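Local coordinates for protein fructuronate-tagaturonate epimerase UxaE from Cohnella laeviribosi in complex with 1 glycerol (Cohnella laeviribosi, PDB 6IL9) that probably catalyses the epimerisation that interconverts D-fructuronate and D-tagaturonate, using a TIM-barrel domain that carries a zinc ion, at residues Ala4-Ile8 and Ala59-Leu64; Tyr135-Ile139 and Asp173-Thr177; Thr382-Leu386 and Glu460-Thr464. The contacts are given in a common frame with arbitrary orientation. Numbering follows the deposited sequence.

Interaction 1: Ala4-Ile8 and Ala59-Leu64; sequences AQSII and ADGVKL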
ATOM      1  N   ALA A   4      27.703  23.209   2.967  1.00 31.52           N
ATOM      2  CA  ALA A   4      26.947  23.272   4.213  1.00 28.84           C
ATOM      3  C   ALA A   4      27.009  24.664   4.824  1.00 29.77           C
ATOM      4  O   ALA A   4      26.002  25.177   5.323  1.00 28.91           O
ATOM      5  CB  ALA A   4      27.473  22.229   5.195  1.00 31.37           C
ATOM      6  N   GLN A   5      28.187  25.293   4.789  1.00 30.57           N
ATOM      7  CA  GLN A   5      28.319  26.647   5.313  1.00 33.04           C
ATOM      8  C   GLN A   5      27.420  27.624   4.559  1.00 28.20           C
ATOM      9  O   GLN A   5      26.819  28.517   5.166  1.00 28.27           O
ATOM     10  CB  GLN A   5      29.784  27.078   5.238  1.00 31.81           C
ATOM     11  CG  GLN A   5      30.082  28.465   5.774  1.00 37.80           C
ATOM     12  CD  GLN A   5      31.580  28.713   5.879  1.00 43.93           C
ATOM     13  OE1 GLN A   5      32.287  28.000   6.595  1.00 39.25           O
ATOM     14  NE2 GLN A   5      32.074  29.711   5.148  1.00 42.75           N
ATOM     15  N   SER A   6      27.316  27.473   3.236  1.00 25.61           N
ATOM     16  CA  SER A   6      26.447  28.352   2.458  1.00 26.41           C
ATOM     17  C   SER A   6      24.995  28.214   2.905  1.00 27.21           C
ATOM     18  O   SER A   6      24.315  29.211   3.181  1.00 23.51           O
ATOM     19  CB  SER A   6      26.595  28.042   0.967  1.00 28.10           C
ATOM     20  OG  SER A   6      25.603  28.702   0.194  1.00 28.94           O
ATOM     21  N   ILE A   7      24.511  26.977   3.003  1.00 25.75           N
ATOM     22  CA  ILE A   7      23.123  26.739   3.397  1.00 23.46           C
ATOM     23  C   ILE A   7      22.849  27.305   4.785  1.00 24.76           C
ATOM     24  O   ILE A   7      21.843  27.990   5.009  1.00 23.41           O
ATOM     25  CB  ILE A   7      22.808  25.235   3.332  1.00 24.95           C
ATOM     26  CG1 ILE A   7      22.862  24.758   1.883  1.00 25.46           C
ATOM     27  CG2 ILE A   7      21.458  24.935   3.982  1.00 24.74           C
ATOM     28  CD1 ILE A   7      23.022  23.252   1.747  1.00 26.66           C
ATOM     29  N   ILE A   8      23.740  27.024   5.737  1.00 24.98           N
ATOM     30  CA  ILE A   8      23.539  27.482   7.110  1.00 24.81           C
ATOM     31  C   ILE A   8      23.505  29.004   7.171  1.00 25.73           C
ATOM     32  O   ILE A   8      22.673  29.594   7.872  1.00 25.49           O
ATOM     33  CB  ILE A   8      24.629  26.894   8.026  1.00 27.31           C
ATOM     34  CG1 ILE A   8      24.428  25.385   8.186  1.00 29.40           C
ATOM     35  CG2 ILE A   8      24.615  27.579   9.384  1.00 31.31           C
ATOM     36  CD1 ILE A   8      25.660  24.653   8.677  1.00 30.45           C
ATOM     37  N   ALA A  59      28.549  24.132  11.471  1.00 39.22           N
ATOM     38  CA  ALA A  59      29.064  25.484  11.283  1.00 43.52           C
ATOM     39  C   ALA A  59      28.199  26.424  12.108  1.00 46.47           C
ATOM     40  O   ALA A  59      26.977  26.267  12.148  1.00 44.65           O
ATOM     41  CB  ALA A  59      29.069  25.898   9.807  1.00 42.38           C
ATOM     42  N   ASP A  60      28.834  27.408  12.738  1.00 51.28           N
ATOM     43  CA  ASP A  60      28.264  28.100  13.913  1.00 53.37           C
ATOM     44  C   ASP A  60      28.113  27.015  14.985  1.00 51.68           C
ATOM     45  O   ASP A  60      29.024  26.191  15.158  1.00 56.54           O
ATOM     46  CB  ASP A  60      26.975  28.847  13.582  1.00 53.62           C
ATOM     47  CG  ASP A  60      27.138  29.835  12.444  1.00 58.19           C
ATOM     48  OD1 ASP A  60      27.656  29.444  11.377  1.00 60.36           O
ATOM     49  OD2 ASP A  60      26.736  31.006  12.616  1.00 63.07           O
ATOM     50  N   GLY A  61      27.001  26.982  15.711  1.00 49.49           N
ATOM     51  CA  GLY A  61      26.683  25.836  16.541  1.00 48.13           C
ATOM     52  C   GLY A  61      25.532  25.065  15.925  1.00 44.48           C
ATOM     53  O   GLY A  61      24.624  24.609  16.629  1.00 42.83           O
ATOM     54  N   VAL A  62      25.567  24.920  14.602  1.00 41.56           N
ATOM     55  CA  VAL A  62      24.456  24.399  13.816  1.00 35.32           C
ATOM     56  C   VAL A  62      24.949  23.196  13.022  1.00 35.47           C
ATOM     57  O   VAL A  62      26.025  23.244  12.418  1.00 34.98           O
ATOM     58  CB  VAL A  62      23.884  25.477  12.877  1.00 39.57           C
ATOM     59  CG1 VAL A  62      22.890  24.878  11.923  1.00 28.98           C
ATOM     60  CG2 VAL A  62      23.250  26.600  13.680  1.00 42.46           C
ATOM     61  N   LYS A  63      24.162  22.120  13.021  1.00 33.29           N
ATOM     62  CA  LYS A  63      24.501  20.898  12.307  1.00 29.98           C
ATOM     63  C   LYS A  63      23.500  20.685  11.180  1.00 27.77           C
ATOM     64  O   LYS A  63      22.290  20.666  11.421  1.00 26.29           O
ATOM     65  CB  LYS A  63      24.510  19.688  13.250  1.00 27.57           C
ATOM     66  CG  LYS A  63      25.057  18.433  12.612  1.00 27.73           C
ATOM     67  CD  LYS A  63      25.035  17.240  13.569  1.00 32.03           C
ATOM     68  CE  LYS A  63      26.128  17.363  14.627  1.00 34.15           C
ATOM     69  NZ  LYS A  63      26.377  16.073  15.324  1.00 32.65           N
ATOM     70  N   LEU A  64      24.012  20.546   9.956  1.00 26.26           N
ATOM     71  CA  LEU A  64      23.212  20.293   8.764  1.00 26.82           C
ATOM     72  C   LEU A  64      23.308  18.815   8.405  1.00 24.55           C
ATOM     73  O   LEU A  64      24.403  18.310   8.139  1.00 27.53           O
ATOM     74  CB  LEU A  64      23.703  21.151   7.602  1.00 28.80           C
ATOM     75  CG  LEU A  64      22.934  21.018   6.289  1.00 25.80           C
ATOM     76  CD1 LEU A  64      21.577  21.675   6.458  1.00 25.49           C
ATOM     77  CD2 LEU A  64      23.715  21.664   5.152  1.00 27.66           C
TER
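A helix can be seated on a sheet mainly by apolar packing, and the pairing of Ala-4 to Ile-8 with Ala-59 to Leu-64 is a compact example. Most of the close meetings are between apolar side chains. Ile-8 is the most extensively covered residue of the helix segment. Its CD1 lies 3.8 Å from CB of Ala-59 and 4.2 Å from CB of Leu-64, while its CG1 comes within 4.1 Å of CG1 of Val-62. Leu-64 answers from the strand: its CD2 reaches between two positions one helical turn apart, 3.8 Å from CB of Ala-4 and 3.8 Å from CD1 of Ile-7. The exceptions are polar atoms beside Ile-8, whose CD1 lies 4.0 Å from O of Val-62 and whose CG2 lies 4.1 Å from OD1 of Asp-60.

Hydrogen bonds serve each segment separately. A type II' beta turn from Ala-59 to Val-62 is closed by Ala-59 N to Val-62 O at 2.8 Å and Val-62 N to Ala-59 O at 3.1 Å. The CA-to-CB bond of Lys-63 points away from the helix.

The axes of helix 4-8 and strand 62-64 pass 9.2 Å apart, with 118° between their N-to-C directions. Ile-7 and Leu-64 also touch Ile-34 and Tyr-41 on adjoining strands: the N-terminal helix covers one face of a five-stranded antiparallel sheet, beside an edge hairpin.

Interaction 2: Tyr135-Ile139 and Asp173-Thr177; sequences YKQVI and DLGFT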
ATOM      1  N   TYR A 135      13.242  -1.909   2.071  1.00 19.83           N
ATOM      2  CA  TYR A 135      12.220  -1.559   3.055  1.00 21.88           C
ATOM      3  C   TYR A 135      12.693  -0.473   4.016  1.00 20.15           C
ATOM      4  O   TYR A 135      11.872   0.296   4.532  1.00 18.83           O
ATOM      5  CB  TYR A 135      11.783  -2.802   3.832  1.00 23.94           C
ATOM      6  CG  TYR A 135      10.569  -3.490   3.242  1.00 20.96           C
ATOM      7  CD1 TYR A 135       9.578  -2.760   2.592  1.00 22.02           C
ATOM      8  CD2 TYR A 135      10.426  -4.866   3.323  1.00 28.20           C
ATOM      9  CE1 TYR A 135       8.465  -3.392   2.047  1.00 26.41           C
ATOM     10  CE2 TYR A 135       9.329  -5.506   2.780  1.00 22.81           C
ATOM     11  CZ  TYR A 135       8.349  -4.771   2.146  1.00 26.42           C
ATOM     12  OH  TYR A 135       7.252  -5.431   1.612  1.00 25.82           O
ATOM     13  N   LYS A 136      13.997  -0.397   4.293  1.00 19.48           N
ATOM     14  CA  LYS A 136      14.477   0.682   5.150  1.00 19.37           C
ATOM     15  C   LYS A 136      14.113   2.044   4.575  1.00 20.21           C
ATOM     16  O   LYS A 136      13.667   2.932   5.307  1.00 21.10           O
ATOM     17  CB  LYS A 136      15.991   0.573   5.341  1.00 18.64           C
ATOM     18  CG  LYS A 136      16.393  -0.576   6.228  1.00 23.60           C
ATOM     19  CD  LYS A 136      17.908  -0.716   6.267  1.00 22.64           C
ATOM     20  CE  LYS A 136      18.334  -1.630   7.400  1.00 30.54           C
ATOM     21  NZ  LYS A 136      19.821  -1.715   7.510  1.00 35.88           N
ATOM     22  N   GLN A 137      14.278   2.219   3.258  1.00 20.03           N
ATOM     23  CA  GLN A 137      13.953   3.496   2.631  1.00 21.23           C
ATOM     24  C   GLN A 137      12.461   3.795   2.700  1.00 19.54           C
ATOM     25  O   GLN A 137      12.064   4.959   2.827  1.00 19.03           O
ATOM     26  CB  GLN A 137      14.417   3.496   1.177  1.00 22.35           C
ATOM     27  CG  GLN A 137      15.886   3.180   1.008  1.00 25.17           C
ATOM     28  CD  GLN A 137      16.265   3.122  -0.447  1.00 27.17           C
ATOM     29  OE1 GLN A 137      15.842   2.226  -1.169  1.00 27.72           O
ATOM     30  NE2 GLN A 137      17.050   4.091  -0.896  1.00 29.65           N
ATOM     31  N   VAL A 138      11.617   2.763   2.603  1.00 19.38           N
ATOM     32  CA  VAL A 138      10.175   2.993   2.643  1.00 17.69           C
ATOM     33  C   VAL A 138       9.766   3.546   4.009  1.00 17.45           C
ATOM     34  O   VAL A 138       9.040   4.546   4.103  1.00 17.43           O
ATOM     35  CB  VAL A 138       9.419   1.696   2.286  1.00 17.47           C
ATOM     36  CG1 VAL A 138       7.915   1.908   2.365  1.00 19.70           C
ATOM     37  CG2 VAL A 138       9.809   1.251   0.867  1.00 20.48           C
ATOM     38  N   ILE A 139      10.257   2.929   5.091  1.00 16.44           N
ATOM     39  CA  ILE A 139       9.960   3.463   6.414  1.00 17.42           C
ATOM     40  C   ILE A 139      10.657   4.809   6.621  1.00 17.37           C
ATOM     41  O   ILE A 139      10.071   5.724   7.205  1.00 16.97           O
ATOM     42  CB  ILE A 139      10.321   2.446   7.518  1.00 17.33           C
ATOM     43  CG1 ILE A 139       9.420   1.204   7.413  1.00 17.71           C
ATOM     44  CG2 ILE A 139      10.164   3.082   8.903  1.00 19.04           C
ATOM     45  CD1 ILE A 139       9.635   0.167   8.555  1.00 19.31           C
ATOM     46  N   ASP A 173      11.890  -7.723  11.458  1.00 25.20           N
ATOM     47  CA  ASP A 173      13.164  -7.202  11.949  1.00 24.96           C
ATOM     48  C   ASP A 173      13.301  -5.709  11.704  1.00 24.83           C
ATOM     49  O   ASP A 173      13.964  -5.012  12.476  1.00 25.94           O
ATOM     50  CB  ASP A 173      14.326  -7.927  11.270  1.00 25.21           C
ATOM     51  CG  ASP A 173      14.431  -9.371  11.684  1.00 32.66           C
ATOM     52  OD1 ASP A 173      13.953  -9.700  12.786  1.00 36.60           O
ATOM     53  OD2 ASP A 173      14.997 -10.175  10.915  1.00 38.76           O
ATOM     54  N   LEU A 174      12.692  -5.206  10.637  1.00 22.47           N
ATOM     55  CA  LEU A 174      12.816  -3.809  10.254  1.00 22.92           C
ATOM     56  C   LEU A 174      11.750  -2.914  10.879  1.00 23.31           C
ATOM     57  O   LEU A 174      11.743  -1.707  10.618  1.00 23.37           O
ATOM     58  CB  LEU A 174      12.779  -3.695   8.726  1.00 21.96           C
ATOM     59  CG  LEU A 174      14.019  -4.225   8.001  1.00 24.52           C
ATOM     60  CD1 LEU A 174      13.870  -4.093   6.489  1.00 23.87           C
ATOM     61  CD2 LEU A 174      15.271  -3.504   8.490  1.00 26.59           C
ATOM     62  N   GLY A 175      10.865  -3.462  11.710  1.00 21.21           N
ATOM     63  CA  GLY A 175       9.927  -2.647  12.447  1.00 20.74           C
ATOM     64  C   GLY A 175       8.564  -2.489  11.810  1.00 17.97           C
ATOM     65  O   GLY A 175       7.795  -1.623  12.245  1.00 18.44           O
ATOM     66  N   PHE A 176       8.237  -3.288  10.799  1.00 17.26           N
ATOM     67  CA  PHE A 176       6.915  -3.180  10.197  1.00 17.75           C
ATOM     68  C   PHE A 176       5.851  -3.599  11.201  1.00 20.00           C
ATOM     69  O   PHE A 176       6.067  -4.492  12.029  1.00 19.82           O
ATOM     70  CB  PHE A 176       6.835  -4.014   8.923  1.00 18.93           C
ATOM     71  CG  PHE A 176       7.490  -3.340   7.754  1.00 17.38           C
ATOM     72  CD1 PHE A 176       8.865  -3.380   7.608  1.00 17.83           C
ATOM     73  CD2 PHE A 176       6.744  -2.612   6.845  1.00 17.78           C
ATOM     74  CE1 PHE A 176       9.494  -2.728   6.553  1.00 18.04           C
ATOM     75  CE2 PHE A 176       7.355  -1.969   5.773  1.00 18.23           C
ATOM     76  CZ  PHE A 176       8.734  -2.010   5.633  1.00 17.41           C
ATOM     77  N   THR A 177       4.713  -2.909  11.152  1.00 18.19           N
ATOM     78  CA  THR A 177       3.649  -3.091  12.129  1.00 17.40           C
ATOM     79  C   THR A 177       2.435  -3.777  11.536  1.00 18.05           C
ATOM     80  O   THR A 177       1.542  -4.192  12.284  1.00 18.57           O
ATOM     81  CB  THR A 177       3.241  -1.739  12.721  1.00 19.35           C
ATOM     82  OG1 THR A 177       2.927  -0.820  11.663  1.00 18.16           O
ATOM     83  CG2 THR A 177       4.378  -1.177  13.546  1.00 19.19           C
TER
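Bumps and hollows interlock where Tyr-135 to Ile-139 meet Asp-173 to Thr-177. Phe-176 is the main bump, fitting between Tyr-135 and Ile-139. Its edge turns toward the face of the tyrosine ring in an edge-to-face pair, centroids 4.5 Å apart and planes at 58°. Over the phenylalanine face sits CD1 of Ile-139, 3.7 Å from the ring centroid in a CH-pi contact. That same CD1 of Ile-139 is 3.5 Å from the carbonyl O of Leu-174. Leu-174 fills the hollow beside Tyr-135 and Lys-136, its CD1 3.6 Å from CB of Tyr-135 and its CD2 3.8 Å from CE of Lys-136. Between these two bumps Gly-175, with positive phi, is the first residue to leave helical angles after helix 165-173, in a Schellman motif. The contact lies on the outside of the TIM barrel: Ile-139 and Phe-176 both rest on Ala-157 of strand 156-162, Tyr-135 OH bonds to Gln-123 O of strand 117-124, and the loop leads into strand 178-182.

Interaction 3: Thr382-Leu386 and Glu460-Thr464; sequences TNPGL and EFFRT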
ATOM      1  N   THR A 382       3.978  19.936 -16.512  1.00 21.41           N
ATOM      2  CA  THR A 382       5.073  20.880 -16.318  1.00 22.79           C
ATOM      3  C   THR A 382       6.336  20.540 -17.091  1.00 24.08           C
ATOM      4  O   THR A 382       7.210  21.407 -17.225  1.00 25.66           O
ATOM      5  CB  THR A 382       5.435  20.980 -14.828  1.00 22.92           C
ATOM      6  OG1 THR A 382       5.983  19.730 -14.398  1.00 22.57           O
ATOM      7  CG2 THR A 382       4.208  21.304 -14.001  1.00 24.22           C
ATOM      8  N   ASN A 383       6.457  19.324 -17.610  1.00 20.34           N
ATOM      9  CA  ASN A 383       7.642  18.898 -18.354  1.00 22.40           C
ATOM     10  C   ASN A 383       7.187  18.027 -19.515  1.00 21.54           C
ATOM     11  O   ASN A 383       7.514  16.838 -19.589  1.00 19.08           O
ATOM     12  CB  ASN A 383       8.621  18.155 -17.440  1.00 21.49           C
ATOM     13  CG  ASN A 383      10.006  18.000 -18.058  1.00 23.38           C
ATOM     14  OD1 ASN A 383      10.976  17.711 -17.365  1.00 24.47           O
ATOM     15  ND2 ASN A 383      10.100  18.171 -19.362  1.00 20.21           N
ATOM     16  N   PRO A 384       6.432  18.603 -20.460  1.00 23.18           N
ATOM     17  CA  PRO A 384       5.827  17.773 -21.521  1.00 24.48           C
ATOM     18  C   PRO A 384       6.839  16.998 -22.342  1.00 22.73           C
ATOM     19  O   PRO A 384       6.548  15.868 -22.759  1.00 21.05           O
ATOM     20  CB  PRO A 384       5.063  18.795 -22.379  1.00 25.71           C
ATOM     21  CG  PRO A 384       5.674  20.128 -22.052  1.00 26.55           C
ATOM     22  CD  PRO A 384       6.109  20.032 -20.616  1.00 23.66           C
ATOM     23  N   GLY A 385       8.027  17.563 -22.581  1.00 22.07           N
ATOM     24  CA  GLY A 385       9.043  16.825 -23.310  1.00 24.09           C
ATOM     25  C   GLY A 385       9.436  15.535 -22.618  1.00 24.93           C
ATOM     26  O   GLY A 385       9.651  14.507 -23.271  1.00 21.74           O
ATOM     27  N   LEU A 386       9.538  15.573 -21.284  1.00 22.12           N
ATOM     28  CA  LEU A 386       9.843  14.360 -20.534  1.00 19.69           C
ATOM     29  C   LEU A 386       8.665  13.396 -20.563  1.00 19.29           C
ATOM     30  O   LEU A 386       8.854  12.187 -20.733  1.00 20.02           O
ATOM     31  CB  LEU A 386      10.219  14.703 -19.086  1.00 18.72           C
ATOM     32  CG  LEU A 386      10.502  13.513 -18.165  1.00 19.26           C
ATOM     33  CD1 LEU A 386      11.651  12.663 -18.700  1.00 20.89           C
ATOM     34  CD2 LEU A 386      10.797  13.977 -16.730  1.00 17.04           C
ATOM     35  N   GLU A 460      15.821  13.175 -14.237  1.00 22.29           N
ATOM     36  CA  GLU A 460      15.020  14.326 -14.622  1.00 19.61           C
ATOM     37  C   GLU A 460      13.622  14.254 -14.022  1.00 20.82           C
ATOM     38  O   GLU A 460      13.052  15.288 -13.666  1.00 18.23           O
ATOM     39  CB  GLU A 460      14.939  14.447 -16.144  1.00 23.24           C
ATOM     40  CG  GLU A 460      14.270  15.731 -16.577  1.00 23.20           C
ATOM     41  CD  GLU A 460      14.185  15.901 -18.092  1.00 27.25           C
ATOM     42  OE1 GLU A 460      14.603  14.988 -18.837  1.00 28.27           O
ATOM     43  OE2 GLU A 460      13.683  16.959 -18.521  1.00 27.78           O
ATOM     44  N   PHE A 461      13.059  13.047 -13.899  1.00 18.41           N
ATOM     45  CA  PHE A 461      11.752  12.898 -13.261  1.00 19.43           C
ATOM     46  C   PHE A 461      11.765  13.452 -11.839  1.00 18.95           C
ATOM     47  O   PHE A 461      10.892  14.242 -11.452  1.00 19.47           O
ATOM     48  CB  PHE A 461      11.349  11.418 -13.266  1.00 20.83           C
ATOM     49  CG  PHE A 461      10.025  11.133 -12.593  1.00 18.54           C
ATOM     50  CD1 PHE A 461       8.833  11.226 -13.300  1.00 20.07           C
ATOM     51  CD2 PHE A 461       9.978  10.738 -11.270  1.00 21.55           C
ATOM     52  CE1 PHE A 461       7.618  10.954 -12.681  1.00 19.57           C
ATOM     53  CE2 PHE A 461       8.770  10.456 -10.658  1.00 20.98           C
ATOM     54  CZ  PHE A 461       7.592  10.569 -11.370  1.00 19.84           C
ATOM     55  N   PHE A 462      12.745  13.037 -11.034  1.00 20.05           N
ATOM     56  CA  PHE A 462      12.773  13.511  -9.657  1.00 21.33           C
ATOM     57  C   PHE A 462      13.121  14.991  -9.592  1.00 21.49           C
ATOM     58  O   PHE A 462      12.653  15.698  -8.696  1.00 19.93           O
ATOM     59  CB  PHE A 462      13.742  12.662  -8.828  1.00 18.91           C
ATOM     60  CG  PHE A 462      13.122  11.385  -8.340  1.00 19.74           C
ATOM     61  CD1 PHE A 462      12.233  11.401  -7.278  1.00 23.34           C
ATOM     62  CD2 PHE A 462      13.376  10.186  -8.981  1.00 21.94           C
ATOM     63  CE1 PHE A 462      11.628  10.225  -6.834  1.00 22.22           C
ATOM     64  CE2 PHE A 462      12.779   9.010  -8.546  1.00 20.31           C
ATOM     65  CZ  PHE A 462      11.901   9.032  -7.472  1.00 20.78           C
ATOM     66  N   ARG A 463      13.901  15.485 -10.555  1.00 21.45           N
ATOM     67  CA  ARG A 463      14.194  16.911 -10.594  1.00 21.97           C
ATOM     68  C   ARG A 463      12.922  17.726 -10.813  1.00 24.27           C
ATOM     69  O   ARG A 463      12.691  18.725 -10.118  1.00 22.11           O
ATOM     70  CB  ARG A 463      15.230  17.187 -11.687  1.00 24.86           C
ATOM     71  CG  ARG A 463      16.080  18.420 -11.487  1.00 36.04           C
ATOM     72  CD  ARG A 463      17.477  18.207 -12.086  1.00 35.63           C
ATOM     73  NE  ARG A 463      17.423  17.724 -13.467  1.00 38.55           N
ATOM     74  CZ  ARG A 463      18.058  16.643 -13.922  1.00 35.71           C
ATOM     75  NH1 ARG A 463      18.817  15.917 -13.112  1.00 39.45           N
ATOM     76  NH2 ARG A 463      17.946  16.294 -15.198  1.00 36.44           N
ATOM     77  N   THR A 464      12.062  17.311 -11.756  1.00 20.36           N
ATOM     78  CA  THR A 464      10.836  18.086 -11.936  1.00 21.01           C
ATOM     79  C   THR A 464       9.897  17.923 -10.751  1.00 19.39           C
ATOM     80  O   THR A 464       9.212  18.879 -10.384  1.00 19.98           O
ATOM     81  CB  THR A 464      10.099  17.736 -13.235  1.00 25.54           C
ATOM     82  OG1 THR A 464       9.193  16.653 -13.018  1.00 37.79           O
ATOM     83  CG2 THR A 464      11.053  17.405 -14.351  1.00 16.51           C
TER
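Where one helix stops and another starts almost at once, the joint itself can become a packing surface, as in the passage from Thr-382 to Leu-386 beside Glu-460 to Thr-464. Thr-382, at the end of helix 369-382, turns its CA-to-CB bond toward the second segment but stays beyond contact range; its OG1 bonds instead to Ile-378 O, one turn back in its own helix.

Asn-383 is the joint between the two helices. It is the first residue to leave the conformation of the outgoing helix and also the N-cap position of helix 384-402. The CA of Asn-383 is 7.2 Å from the CA of Thr-464, and the asparagine side chain reaches into the space between Glu-460 and Thr-464, which lie one turn apart on their helix.

Pro-384 and Gly-385 then carry the chain through the first turn of the new helix, out of reach of the partner. Leu-386 brings it back. Its CD2 lies 3.7 Å from N of Phe-461, 4.3 Å from CB of Phe-461 and 4.2 Å from CG2 of Thr-464, while its CD1 is 3.8 Å from OE1 of Glu-460. The leucine is therefore pressed against the partner's backbone as well as its side chains, and it is the most extensively covered residue of its segment.

Helix 458-467 thus packs at the junction of two consecutive helices. Leu-386, Phe-461 and Thr-464 all converge on Val-379 of helix 369-382, where Phe-461 also meets the ring of Trp-372, and Pro-384 touches Asp-422 and Leu-425 in a loop.

How the interactions relate
The three contacts follow one another along the chain without touching, and each lies in a different part of the fold. Interaction 1 belongs to the N-terminal sheet, its centre about 37 Å from that of the chain; interaction 2 packs on the outside of the barrel, about 13 Å from it; interaction 3 joins helices that follow the last barrel strand, 363-367. Their centres stand 29 to 31 Å apart, and the closest approach, about 10 Å between nearest atoms, separates interactions 2 and 3. In interaction 2 the side chain of Tyr-135 is about 12 Å from the zinc and about 9 Å from the bound glycerol; it is not among the zinc ligands, which are His-161, Asp-273 and His-343.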